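Local coordinates for protein Ta0487 (Thermoplasma acidophilum, PDB 3KBQ) that is of unknown function but, as a CinA-family protein, carries a probable molybdopterin-binding domain, the part held in this chain, at residues 5-10 / 60-65; 13-18 / 42-47; 22-27 / 152-157; 92-97 / 118-123; 123-128 / 136-141. All coordinates share one frame; numbering follows the deposited sequence.

Contact 1: residues 5-10 / 60-65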
# COMPACT_ATOMS: atom_id res chain seq x y z
N ASN B 5 -11.66 -12.25 -3.62
CA ASN B 5 -10.81 -11.07 -3.57
C ASN B 5 -10.52 -10.70 -2.13
O ASN B 5 -11.43 -10.64 -1.30
CB ASN B 5 -11.48 -9.88 -4.28
CG ASN B 5 -11.25 -9.87 -5.84
OD1 ASN B 5 -11.92 -9.12 -6.57
ND2 ASN B 5 -10.30 -10.67 -6.31
N ALA B 6 -9.25 -10.44 -1.84
CA ALA B 6 -8.84 -9.91 -0.52
C ALA B 6 -8.03 -8.66 -0.72
O ALA B 6 -7.40 -8.51 -1.78
CB ALA B 6 -8.00 -10.93 0.31
N SER B 7 -8.08 -7.77 0.27
CA SER B 7 -7.16 -6.63 0.29
C SER B 7 -6.41 -6.56 1.60
O SER B 7 -6.87 -7.07 2.62
CB SER B 7 -7.91 -5.31 0.07
OG SER B 7 -8.20 -5.24 -1.31
N VAL B 8 -5.26 -5.90 1.55
CA VAL B 8 -4.37 -5.78 2.68
C VAL B 8 -4.19 -4.29 3.00
O VAL B 8 -3.97 -3.46 2.14
CB VAL B 8 -3.03 -6.47 2.40
CG1 VAL B 8 -2.08 -6.45 3.61
CG2 VAL B 8 -3.30 -7.91 1.93
N ILE B 9 -4.24 -3.97 4.29
CA ILE B 9 -4.03 -2.62 4.74
C ILE B 9 -2.91 -2.67 5.78
O ILE B 9 -2.85 -3.57 6.62
CB ILE B 9 -5.30 -2.02 5.39
CG1 ILE B 9 -6.45 -1.89 4.37
CG2 ILE B 9 -4.94 -0.61 6.04
CD1 ILE B 9 -7.84 -1.68 5.08
N THR B 10 -2.00 -1.71 5.69
CA THR B 10 -0.93 -1.58 6.65
C THR B 10 -1.06 -0.14 7.18
O THR B 10 -1.09 0.82 6.40
CB THR B 10 0.48 -1.73 6.00
OG1 THR B 10 0.58 -3.02 5.37
CG2 THR B 10 1.62 -1.61 7.06
N LEU B 60 -13.03 -2.50 1.15
CA LEU B 60 -14.30 -3.23 1.24
C LEU B 60 -15.07 -3.13 -0.07
O LEU B 60 -15.80 -4.08 -0.46
CB LEU B 60 -15.14 -2.69 2.40
CG LEU B 60 -14.78 -3.15 3.82
CD1 LEU B 60 -15.51 -2.26 4.91
CD2 LEU B 60 -15.16 -4.66 4.05
N GLU B 61 -14.87 -2.03 -0.79
CA GLU B 61 -15.51 -1.86 -2.10
C GLU B 61 -14.98 -2.92 -3.10
O GLU B 61 -15.69 -3.37 -3.95
CB GLU B 61 -15.18 -0.47 -2.59
CG GLU B 61 -15.58 -0.15 -3.98
CD GLU B 61 -15.21 1.32 -4.35
OE1 GLU B 61 -14.84 2.14 -3.45
OE2 GLU B 61 -15.28 1.63 -5.56
N VAL B 62 -13.72 -3.32 -3.00
CA VAL B 62 -13.14 -4.21 -4.03
C VAL B 62 -12.88 -5.66 -3.57
O VAL B 62 -12.45 -6.52 -4.37
CB VAL B 62 -11.82 -3.58 -4.58
CG1 VAL B 62 -12.10 -2.18 -5.12
CG2 VAL B 62 -10.66 -3.53 -3.45
N SER B 63 -13.12 -5.96 -2.30
CA SER B 63 -12.83 -7.29 -1.79
C SER B 63 -13.84 -7.72 -0.72
O SER B 63 -14.45 -6.88 -0.06
CB SER B 63 -11.38 -7.38 -1.28
OG SER B 63 -11.21 -6.50 -0.21
N ASP B 64 -14.00 -9.04 -0.55
CA ASP B 64 -14.85 -9.59 0.47
C ASP B 64 -14.10 -9.97 1.74
O ASP B 64 -14.73 -10.29 2.74
CB ASP B 64 -15.66 -10.77 -0.05
CG ASP B 64 -16.84 -10.34 -0.95
OD1 ASP B 64 -17.00 -9.11 -1.25
OD2 ASP B 64 -17.62 -11.25 -1.34
N LEU B 65 -12.78 -9.91 1.72
CA LEU B 65 -12.00 -10.16 2.93
C LEU B 65 -10.90 -9.11 2.97
O LEU B 65 -10.18 -8.91 1.97
CB LEU B 65 -11.35 -11.54 2.90
CG LEU B 65 -10.25 -11.78 3.97
CD1 LEU B 65 -10.82 -11.74 5.39
CD2 LEU B 65 -9.60 -13.13 3.75

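Contact 2: residues 13-18 / 42-47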
# COMPACT_ATOMS: atom_id res chain seq x y z
N ASN B 13 3.03 5.25 10.06
CA ASN B 13 3.89 6.27 9.47
C ASN B 13 5.30 5.78 9.16
O ASN B 13 5.89 6.22 8.18
CB ASN B 13 4.02 7.48 10.43
CG ASN B 13 2.69 8.21 10.63
OD1 ASN B 13 1.66 7.85 10.05
ND2 ASN B 13 2.70 9.24 11.47
N GLU B 14 5.84 4.89 9.99
CA GLU B 14 7.22 4.46 9.78
C GLU B 14 7.38 3.63 8.49
O GLU B 14 8.44 3.66 7.87
CB GLU B 14 7.78 3.70 11.01
CG GLU B 14 7.13 2.31 11.23
CD GLU B 14 5.65 2.36 11.65
OE1 GLU B 14 5.17 3.45 12.10
OE2 GLU B 14 4.97 1.31 11.51
N ILE B 15 6.33 2.90 8.10
CA ILE B 15 6.32 2.17 6.84
C ILE B 15 6.30 3.18 5.71
O ILE B 15 7.06 3.03 4.77
CB ILE B 15 5.09 1.18 6.70
CG1 ILE B 15 5.07 0.17 7.86
CG2 ILE B 15 5.10 0.44 5.35
CD1 ILE B 15 6.38 -0.53 8.10
N LEU B 16 5.40 4.17 5.78
CA LEU B 16 5.32 5.18 4.67
C LEU B 16 6.64 5.89 4.51
O LEU B 16 7.10 6.16 3.38
CB LEU B 16 4.27 6.24 4.98
CG LEU B 16 2.88 5.67 4.77
CD1 LEU B 16 1.86 6.62 5.34
CD2 LEU B 16 2.58 5.41 3.25
N LYS B 17 7.24 6.22 5.64
CA LYS B 17 8.50 6.92 5.61
C LYS B 17 9.68 6.04 5.25
O LYS B 17 10.78 6.54 5.15
CB LYS B 17 8.79 7.61 6.94
CG LYS B 17 7.90 8.80 7.23
CD LYS B 17 8.12 9.32 8.68
CE LYS B 17 8.14 8.12 9.64
NZ LYS B 17 7.76 8.39 11.09
N GLY B 18 9.47 4.74 5.09
CA GLY B 18 10.58 3.85 4.73
C GLY B 18 11.58 3.67 5.87
O GLY B 18 12.73 3.30 5.66
N GLY B 42 -3.28 -3.32 -2.10
CA GLY B 42 -2.59 -3.12 -0.80
C GLY B 42 -2.65 -1.62 -0.52
O GLY B 42 -2.58 -0.78 -1.46
N PHE B 43 -2.88 -1.25 0.73
CA PHE B 43 -2.97 0.16 1.11
C PHE B 43 -2.00 0.37 2.26
O PHE B 43 -1.90 -0.48 3.17
CB PHE B 43 -4.37 0.49 1.63
CG PHE B 43 -5.45 0.18 0.66
CD1 PHE B 43 -5.92 1.16 -0.18
CD2 PHE B 43 -6.02 -1.12 0.60
CE1 PHE B 43 -6.97 0.87 -1.11
CE2 PHE B 43 -7.02 -1.43 -0.27
CZ PHE B 43 -7.51 -0.42 -1.15
N VAL B 44 -1.28 1.47 2.23
CA VAL B 44 -0.47 1.87 3.37
C VAL B 44 -0.92 3.26 3.74
O VAL B 44 -0.93 4.18 2.91
CB VAL B 44 1.04 1.84 3.09
CG1 VAL B 44 1.81 2.07 4.40
CG2 VAL B 44 1.44 0.48 2.45
N VAL B 45 -1.29 3.42 5.00
CA VAL B 45 -1.78 4.68 5.45
C VAL B 45 -1.14 5.10 6.78
O VAL B 45 -0.63 4.28 7.53
CB VAL B 45 -3.31 4.70 5.59
CG1 VAL B 45 -3.99 4.53 4.18
CG2 VAL B 45 -3.80 3.65 6.67
N MET B 46 -1.23 6.40 7.06
CA MET B 46 -0.72 7.01 8.30
C MET B 46 -1.61 6.66 9.47
O MET B 46 -2.80 6.28 9.29
CB MET B 46 -0.73 8.56 8.15
CG MET B 46 0.36 9.10 7.14
SD MET B 46 0.41 10.94 6.94
CE MET B 46 -1.21 11.20 6.50
N ASP B 47 -1.05 6.86 10.67
CA ASP B 47 -1.81 6.80 11.89
C ASP B 47 -2.76 7.98 11.96
O ASP B 47 -2.50 8.94 12.66
CB ASP B 47 -0.85 6.78 13.10
CG ASP B 47 0.06 5.56 13.03
OD1 ASP B 47 -0.50 4.44 13.20
OD2 ASP B 47 1.28 5.69 12.71

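Contact 3: residues 22-27 / 152-157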
# COMPACT_ATOMS: atom_id res chain seq x y z
N ASN B 22 7.91 -3.14 4.66
CA ASN B 22 6.62 -3.76 4.96
C ASN B 22 6.58 -5.29 4.90
O ASN B 22 5.95 -5.88 4.01
CB ASN B 22 5.52 -3.19 4.06
CG ASN B 22 4.12 -3.38 4.66
OD1 ASN B 22 3.92 -4.15 5.61
ND2 ASN B 22 3.15 -2.71 4.09
N THR B 23 7.16 -5.94 5.90
CA THR B 23 7.15 -7.40 5.91
C THR B 23 5.80 -7.97 6.26
O THR B 23 5.48 -9.07 5.83
CB THR B 23 8.16 -8.01 6.95
OG1 THR B 23 7.78 -7.58 8.26
CG2 THR B 23 9.58 -7.54 6.67
N ASN B 24 5.00 -7.27 7.07
CA ASN B 24 3.67 -7.78 7.36
C ASN B 24 2.83 -7.96 6.09
O ASN B 24 2.13 -8.95 5.95
CB ASN B 24 2.92 -6.88 8.37
CG ASN B 24 3.47 -7.01 9.79
OD1 ASN B 24 4.32 -7.86 10.05
ND2 ASN B 24 2.95 -6.21 10.71
N ALA B 25 2.87 -6.99 5.19
CA ALA B 25 2.03 -7.06 3.99
C ALA B 25 2.46 -8.27 3.13
O ALA B 25 1.62 -8.93 2.53
CB ALA B 25 2.09 -5.72 3.17
N ALA B 26 3.75 -8.57 3.10
CA ALA B 26 4.25 -9.78 2.41
C ALA B 26 3.72 -11.03 3.05
O ALA B 26 3.24 -11.89 2.37
CB ALA B 26 5.81 -9.83 2.34
N PHE B 27 3.84 -11.13 4.36
CA PHE B 27 3.35 -12.33 5.06
C PHE B 27 1.83 -12.50 4.85
O PHE B 27 1.36 -13.60 4.54
CB PHE B 27 3.68 -12.26 6.55
CG PHE B 27 3.16 -13.46 7.34
CD1 PHE B 27 3.99 -14.52 7.64
CD2 PHE B 27 1.84 -13.51 7.79
CE1 PHE B 27 3.51 -15.64 8.36
CE2 PHE B 27 1.38 -14.62 8.52
CZ PHE B 27 2.22 -15.67 8.77
N GLY B 152 0.56 -4.73 14.74
CA GLY B 152 1.61 -4.55 13.71
C GLY B 152 2.88 -5.30 14.11
O GLY B 152 3.78 -5.48 13.29
N VAL B 153 2.99 -5.70 15.36
CA VAL B 153 4.14 -6.53 15.77
C VAL B 153 4.11 -7.90 15.04
O VAL B 153 3.18 -8.67 15.26
CB VAL B 153 4.14 -6.73 17.29
CG1 VAL B 153 5.27 -7.75 17.73
CG2 VAL B 153 4.34 -5.35 17.98
N PRO B 154 5.13 -8.19 14.19
CA PRO B 154 5.01 -9.33 13.29
C PRO B 154 4.74 -10.64 13.99
O PRO B 154 3.94 -11.43 13.53
CB PRO B 154 6.37 -9.36 12.56
CG PRO B 154 6.83 -7.92 12.62
CD PRO B 154 6.41 -7.47 13.99
N LYS B 155 5.38 -10.87 15.13
CA LYS B 155 5.16 -12.13 15.82
C LYS B 155 3.69 -12.26 16.28
O LYS B 155 3.08 -13.34 16.22
CB LYS B 155 6.14 -12.24 16.98
CG LYS B 155 6.03 -13.51 17.78
CD LYS B 155 6.97 -13.39 18.98
CE LYS B 155 7.06 -14.71 19.71
NZ LYS B 155 7.86 -15.69 18.90
N GLU B 156 3.09 -11.15 16.71
CA GLU B 156 1.70 -11.16 17.15
C GLU B 156 0.78 -11.28 15.93
O GLU B 156 -0.20 -12.04 15.95
CB GLU B 156 1.39 -9.86 17.91
CG GLU B 156 2.25 -9.68 19.14
CD GLU B 156 1.97 -8.34 19.86
OE1 GLU B 156 0.80 -7.84 19.88
OE2 GLU B 156 2.93 -7.80 20.40
N MET B 157 1.09 -10.52 14.87
CA MET B 157 0.23 -10.46 13.69
C MET B 157 0.14 -11.90 13.17
O MET B 157 -0.98 -12.42 12.97
CB MET B 157 0.79 -9.48 12.63
CG MET B 157 0.02 -9.40 11.26
SD MET B 157 0.27 -10.85 10.17
CE MET B 157 2.00 -10.55 9.76

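Contact 4: residues 92-97 / 118-123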
# COMPACT_ATOMS: atom_id res chain seq x y z
N LEU B 92 -17.63 3.11 19.42
CA LEU B 92 -16.89 2.20 20.29
C LEU B 92 -17.58 2.07 21.67
O LEU B 92 -18.02 3.07 22.24
CB LEU B 92 -15.49 2.75 20.50
CG LEU B 92 -14.62 2.87 19.24
CD1 LEU B 92 -13.29 3.57 19.58
CD2 LEU B 92 -14.40 1.51 18.60
N ARG B 93 -17.63 0.85 22.18
CA ARG B 93 -18.01 0.58 23.54
C ARG B 93 -17.02 -0.43 24.11
O ARG B 93 -16.50 -1.29 23.39
CB ARG B 93 -19.45 0.02 23.62
CG ARG B 93 -19.55 -1.47 23.31
CD ARG B 93 -20.99 -1.97 23.22
NE ARG B 93 -21.78 -1.61 24.40
CZ ARG B 93 -21.98 -2.39 25.47
NH1 ARG B 93 -21.45 -3.61 25.54
NH2 ARG B 93 -22.72 -1.94 26.49
N ILE B 94 -16.78 -0.31 25.42
CA ILE B 94 -15.99 -1.28 26.16
C ILE B 94 -16.61 -2.67 25.95
O ILE B 94 -17.82 -2.84 26.11
CB ILE B 94 -15.90 -0.94 27.68
CG1 ILE B 94 -15.09 0.35 27.92
CG2 ILE B 94 -15.29 -2.11 28.49
CD1 ILE B 94 -15.21 0.93 29.37
N ASP B 95 -15.77 -3.61 25.52
CA ASP B 95 -16.07 -5.03 25.56
C ASP B 95 -15.49 -5.58 26.86
O ASP B 95 -14.27 -5.55 27.08
CB ASP B 95 -15.44 -5.73 24.33
CG ASP B 95 -15.55 -7.26 24.38
OD1 ASP B 95 -16.21 -7.80 23.49
OD2 ASP B 95 -14.99 -7.93 25.27
N GLU B 96 -16.37 -6.09 27.72
CA GLU B 96 -15.98 -6.54 29.06
C GLU B 96 -15.02 -7.77 29.07
O GLU B 96 -14.09 -7.82 29.91
CB GLU B 96 -17.23 -6.78 29.94
CG GLU B 96 -18.14 -5.55 30.18
CD GLU B 96 -17.47 -4.37 30.95
OE1 GLU B 96 -16.40 -4.53 31.58
OE2 GLU B 96 -18.05 -3.25 30.92
N ASP B 97 -15.18 -8.70 28.12
CA ASP B 97 -14.26 -9.86 28.01
C ASP B 97 -12.88 -9.32 27.65
O ASP B 97 -11.88 -9.65 28.31
CB ASP B 97 -14.65 -10.87 26.90
CG ASP B 97 -16.11 -11.34 26.96
OD1 ASP B 97 -16.81 -11.15 28.00
OD2 ASP B 97 -16.55 -11.94 25.94
N MET B 118 -7.78 -0.05 24.56
CA MET B 118 -7.65 -1.28 23.75
C MET B 118 -8.85 -2.23 23.88
O MET B 118 -9.00 -3.12 23.04
CB MET B 118 -6.33 -2.08 24.02
CG MET B 118 -5.04 -1.43 23.55
SD MET B 118 -3.55 -2.39 23.99
CE MET B 118 -3.84 -2.87 25.71
N ALA B 119 -9.67 -2.05 24.92
CA ALA B 119 -10.92 -2.85 25.03
C ALA B 119 -12.13 -2.23 24.35
O ALA B 119 -13.21 -2.81 24.39
CB ALA B 119 -11.24 -3.17 26.52
N LYS B 120 -11.98 -1.03 23.76
CA LYS B 120 -13.09 -0.30 23.13
C LYS B 120 -13.24 -0.84 21.70
O LYS B 120 -12.28 -0.86 20.92
CB LYS B 120 -12.84 1.22 23.18
CG LYS B 120 -13.14 1.95 24.50
CD LYS B 120 -14.65 2.40 24.56
CE LYS B 120 -14.91 3.79 25.29
NZ LYS B 120 -15.63 3.80 26.67
N ILE B 121 -14.43 -1.32 21.35
CA ILE B 121 -14.63 -2.12 20.13
C ILE B 121 -15.99 -1.70 19.57
O ILE B 121 -16.87 -1.37 20.36
CB ILE B 121 -14.63 -3.61 20.53
CG1 ILE B 121 -13.24 -4.24 20.37
CG2 ILE B 121 -15.59 -4.45 19.76
CD1 ILE B 121 -13.12 -5.51 21.26
N PRO B 122 -16.17 -1.67 18.22
CA PRO B 122 -17.55 -1.49 17.74
C PRO B 122 -18.35 -2.83 17.79
O PRO B 122 -17.75 -3.90 17.80
CB PRO B 122 -17.35 -1.00 16.30
CG PRO B 122 -16.14 -1.70 15.84
CD PRO B 122 -15.23 -1.87 17.09
N PRO B 123 -19.69 -2.77 17.82
CA PRO B 123 -20.47 -4.03 17.92
C PRO B 123 -20.32 -5.00 16.75
O PRO B 123 -20.56 -6.18 16.91
CB PRO B 123 -21.93 -3.54 18.01
CG PRO B 123 -21.92 -2.20 17.46
CD PRO B 123 -20.57 -1.60 17.85

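Contact 5: residues 123-128 / 136-141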
# COMPACT_ATOMS: atom_id res chain seq x y z
N PRO B 123 -19.69 -2.77 17.82
CA PRO B 123 -20.47 -4.03 17.92
C PRO B 123 -20.32 -5.00 16.75
O PRO B 123 -20.56 -6.18 16.91
CB PRO B 123 -21.93 -3.54 18.01
CG PRO B 123 -21.92 -2.20 17.46
CD PRO B 123 -20.57 -1.60 17.85
N SER B 124 -19.90 -4.51 15.58
CA SER B 124 -19.66 -5.40 14.43
C SER B 124 -18.44 -6.31 14.57
O SER B 124 -18.20 -7.15 13.69
CB SER B 124 -19.49 -4.56 13.17
OG SER B 124 -20.73 -4.37 12.52
N CYS B 125 -17.65 -6.12 15.63
CA CYS B 125 -16.41 -6.88 15.81
C CYS B 125 -16.45 -7.76 17.04
O CYS B 125 -17.16 -7.43 17.99
CB CYS B 125 -15.23 -5.92 15.93
SG CYS B 125 -15.00 -4.91 14.44
N ARG B 126 -15.71 -8.86 17.00
CA ARG B 126 -15.39 -9.67 18.17
C ARG B 126 -13.87 -9.62 18.42
O ARG B 126 -13.09 -9.68 17.45
CB ARG B 126 -15.73 -11.13 17.88
CG ARG B 126 -17.19 -11.48 18.00
CD ARG B 126 -17.35 -13.00 17.94
NE ARG B 126 -17.15 -13.54 16.59
CZ ARG B 126 -16.15 -14.34 16.23
NH1 ARG B 126 -15.24 -14.74 17.11
NH2 ARG B 126 -16.07 -14.76 14.97
N PRO B 127 -13.44 -9.58 19.70
CA PRO B 127 -12.00 -9.60 19.91
C PRO B 127 -11.41 -10.99 19.69
O PRO B 127 -12.11 -11.96 19.91
CB PRO B 127 -11.84 -9.16 21.37
CG PRO B 127 -13.19 -9.48 22.07
CD PRO B 127 -14.21 -9.73 20.96
N ILE B 128 -10.16 -11.07 19.25
CA ILE B 128 -9.41 -12.32 19.20
C ILE B 128 -8.23 -12.23 20.17
O ILE B 128 -7.46 -11.25 20.14
CB ILE B 128 -8.71 -12.59 17.82
CG1 ILE B 128 -9.57 -12.12 16.63
CG2 ILE B 128 -8.32 -14.07 17.78
CD1 ILE B 128 -8.75 -11.75 15.33
N PRO B 136 -5.79 -7.20 21.76
CA PRO B 136 -6.54 -8.23 21.04
C PRO B 136 -6.60 -7.92 19.52
O PRO B 136 -6.55 -6.74 19.14
CB PRO B 136 -7.96 -8.12 21.62
CG PRO B 136 -8.00 -6.84 22.35
CD PRO B 136 -6.62 -6.47 22.73
N GLY B 137 -6.70 -8.96 18.68
CA GLY B 137 -7.12 -8.75 17.30
C GLY B 137 -8.64 -8.61 17.27
O GLY B 137 -9.31 -8.81 18.29
N LEU B 138 -9.18 -8.25 16.11
CA LEU B 138 -10.63 -8.18 15.91
C LEU B 138 -11.01 -8.88 14.63
O LEU B 138 -10.29 -8.76 13.64
CB LEU B 138 -11.11 -6.72 15.86
CG LEU B 138 -10.88 -5.80 17.09
CD1 LEU B 138 -11.53 -4.43 16.85
CD2 LEU B 138 -11.45 -6.42 18.33
N ILE B 139 -12.11 -9.64 14.65
CA ILE B 139 -12.74 -10.13 13.42
C ILE B 139 -14.08 -9.43 13.40
O ILE B 139 -14.79 -9.44 14.42
CB ILE B 139 -13.12 -11.63 13.42
CG1 ILE B 139 -12.07 -12.47 14.12
CG2 ILE B 139 -13.45 -12.18 11.99
CD1 ILE B 139 -12.70 -13.52 15.10
N CYS B 140 -14.41 -8.86 12.25
CA CYS B 140 -15.60 -8.06 12.12
C CYS B 140 -16.35 -8.59 10.92
O CYS B 140 -15.74 -9.15 9.97
CB CYS B 140 -15.19 -6.61 11.91
SG CYS B 140 -13.90 -6.11 13.12
N ALA B 141 -17.66 -8.43 10.95
CA ALA B 141 -18.45 -8.71 9.73
C ALA B 141 -19.11 -7.39 9.29
O ALA B 141 -19.66 -6.65 10.12
CB ALA B 141 -19.48 -9.79 9.99

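Contact 1: residues 5-10 / 60-65
Strand 5-11 and the chain leaving helix 49-62 form the start of a parallel beta pairing in the six-stranded mixed sheet of this probable molybdopterin-binding domain. Ala-6 bridges to Leu-65, the first residue of strand 65-69, and their CB atoms lie 4.3 Å apart on the face that helix 23-34 covers through Leu-32. The carbonyl O of Asn-5 takes two N-H groups: Asp-64 N at 3.1 Å, coming in from above the carbonyl plane, and Leu-65 N, a weak bond. Further along, Ser-7 N gives a good bond to Leu-65 O, 2.9 Å long and in the carbonyl plane. Ser-63, where the helix has just ended, puts its CB against the Asn-5 carbonyl. Its OG sits in the crowded position between backbone N and carbonyl carbon (chi1 63°), which brings it near Ser-7 while it also bonds back to Ala-59 O in the last helical turn. Asn-5 has CG beside its own backbone N (chi1 -85°); CB then rests on Val-62 O at 3.5 Å, and ND2 is left to bond Gln-38 on the neighbouring strand. Asp-64 OD1 forms a salt bridge with Lys-145. Ser-7 OG, anti to its carbonyl carbon (chi1 -76°), bonds weakly to Arg-41 O on strand 38-45 and possibly to Ser-63 OG, and comes within 3.7 Å of Val-62 CG2, the methyl in that valine's crowded position.

Contact 2: residues 13-18 / 42-47
The amide of Asn-13 and the carboxylate of Asp-47 are the two flat groups, crossing obliquely with their planes 50° apart. Each is met from above its plane: Asp-47 N reaches Asn-13 OD1 at 3.0 Å from over the amide, and Asn-13 N reaches Asp-47 OD2 at 3.2 Å from over the carboxylate, almost straight (172°). The exchange is reciprocal, backbone N to side-chain O in both directions, and ties the first residue of helix 13-16 to the turn after strand 38-45. Asn-13 CG lies beside its own N (chi1 -65°), which swings OD1 across to Met-46, 3.1 Å from its CA. Next to these two bonds, Leu-16 drives both methyls into the strand end: CD2 packs on Val-44 CG1 at 3.6 Å, while CD1 presses against Met-46 CG at 3.4 Å, a close carbon-carbon approach. Ile-15 CG2 meets the same Val-44 methyl, the two side chains crossing at about a right angle. Glu-14 OE1 stands 4.5 Å from Asp-47 OD2, and Asp-77 is also close, so the carboxylate's proton affinity may be raised. Helix 13-16, closed by a Schellman motif at Gly-18, packs on the Val-44 side of the end of strand 38-45, and helix 49-62 on the opposite side, on Phe-43 and Val-45. Gly-42 and Val-44 pair antiparallel with a strand of the second subunit; strand 5-11 is the neighbour within the chain.

Contact 3: residues 22-27 / 152-157
Asn-24 ND2 is the best-held polar atom, gripped by two bonds: a short one to Gly-152 O, at 2.8 Å, and a weak one to Ser-69 OG on strand 65-69. Gly-152 O lies close to the amide plane of Asn-24, as a good acceptor for an N-H should, although the donor approaches from above the plane of the glycine carbonyl. The torsions put the amide there: CG stands beside the backbone N and anti to the carbonyl carbon (chi1 -73°), and chi2 near zero turns the nitrogen toward Gly-152. This leaves OD1 against carbon, 3.6 Å from Pro-154 CB, in the first turn of helix 154-163, and 3.6 Å from Met-157 CE. One turn deeper, Met-157 reaches across from helix 154-163 toward helix 23-34, CG anti to the backbone N, then bent at chi2 and chi3, so that its methyl reaches Phe-27. There CE touches Phe-27 CD2 at 3.6 Å and SD lies 4.9 Å from the ring centroid in an oblique Met-aromatic contact. Phe-27 itself, CG anti to its N (chi1 178°), also meets Leu-161 and Lys-162 further down helix 154-163. The start of helix 23-34 is capped by Asn-22, whose OD1 accepts from Ala-25 N while ND2 bonds Thr-10 OG1. The chemistry changes along the helices: a directional amide bond ties the start of helix 23-34 to the loop before helix 154-163, and the Met-157 methyl bridges from that amide to the Phe-27 ring, where the contact becomes nonpolar.

Contact 4: residues 92-97 / 118-123
A two-stranded antiparallel beta pairing, separate from the main sheet, joins strand 93-94 to strand 120-121. Both backbone polar groups of Arg-93 are used: its N gives a nearly straight bond (177°) to Ile-121 O at 3.0 Å, and its O accepts Ile-121 N at 2.9 Å. This is the hydrogen-bonded pair of the bridge, and in both bonds the donor stands above the carbonyl plane. The third bond differs, for Asp-95 N reaches Ala-119 O at 2.9 Å in the plane of that carbonyl and again almost straight. Ile-94 and Lys-120 form the non-hydrogen-bonded pair between them, their CA atoms only 4.3 Å apart. Asp-95 is then the N-cap of helix 96-106: OD2 accepts from Ala-98 N, so the residue that closes the strand pairing through its backbone also opens the helix through its side chain. That places a carboxylate at the positive end of the helix, which probably favours its charged form. Lys-120 is bent at chi2, chi3 and chi4 and folds back over the partner strand, laying CD 3.6 Å from Ile-94 N and bringing NZ alongside Ile-94 CG1. Leu-92 covers the other end, set between the end of strand 120-121 and helix 80-87, where it meets Val-81 and Ala-85; its CD2 lies 3.8 Å from Pro-122 CD. On the side of Ile-121, the side chain runs toward the helix start, and its CD1 ends 3.9 Å from Asp-95 CB.

Contact 5: residues 123-128 / 136-141
Strands 125-128 and 137-142 form a beta hairpin at the edge of the six-stranded sheet, and a disulfide crosses it. Cys-125 and Cys-140 are a non-hydrogen-bonded pair with CA atoms 4.0 Å apart; each SG lies beside its own backbone N, and the sulfurs join at 2.1 Å with a chi3 of 105°. The Arg-126 and Ile-139 pair is joined by two bonds that run nearly along the C=O axes, Arg-126 N to Ile-139 O at 2.8 Å and Ile-139 N to Arg-126 O at 3.0 Å. Farther on, Ile-128 N to Gly-137 O is short, 2.6 Å, with the donor above the carbonyl plane. Gly-137 has no side chain, and Ile-128 CD1 packs close over it. On the same face Ile-128 crosses Ile-139 at about a right angle, CG1 to CG1 3.6 Å, while Arg-126 runs alongside Ile-139 and lays its guanidinium by the CD1 methyl, NH1 3.5 Å away. The opposite face carries the disulfide, Leu-138 and Pro-127; Leu-138 CD2 tucks under Pro-127 CA at 3.6 Å, and Phe-84 of helix 80-87 packs on both cysteines. Ser-124 OG bonds Gln-90. A covalent bond thus reinforces the hydrogen-bonded backbone near the open end of the hairpin, so the register of these strands is fixed by sulfur as well as by hydrogen bonds.

Overall arrangement
Contacts 1, 2 and 5 reach the same mixed sheet: contact 1 pairs two inner strands, contact 2 lies at one outer strand and contact 5 at the other, with the centres of contacts 2 and 5 about 23 Å apart. Contacts 1 and 2 meet directly, through Thr-10 N and Phe-43 O, 2.8 Å apart. Contact 3 joins them by way of Asn-22, which touches Thr-10, Ile-15 and Val-44. At the far side contacts 4 and 5 share Pro-123, their centres about 9 Å apart, and Ile-121 packs on Leu-138. A bound sulfate, probably from the crystallisation liquor, lies about 3 Å from the Asp-47 side chain, and a sulfate is also found about 6 Å from Gly-152.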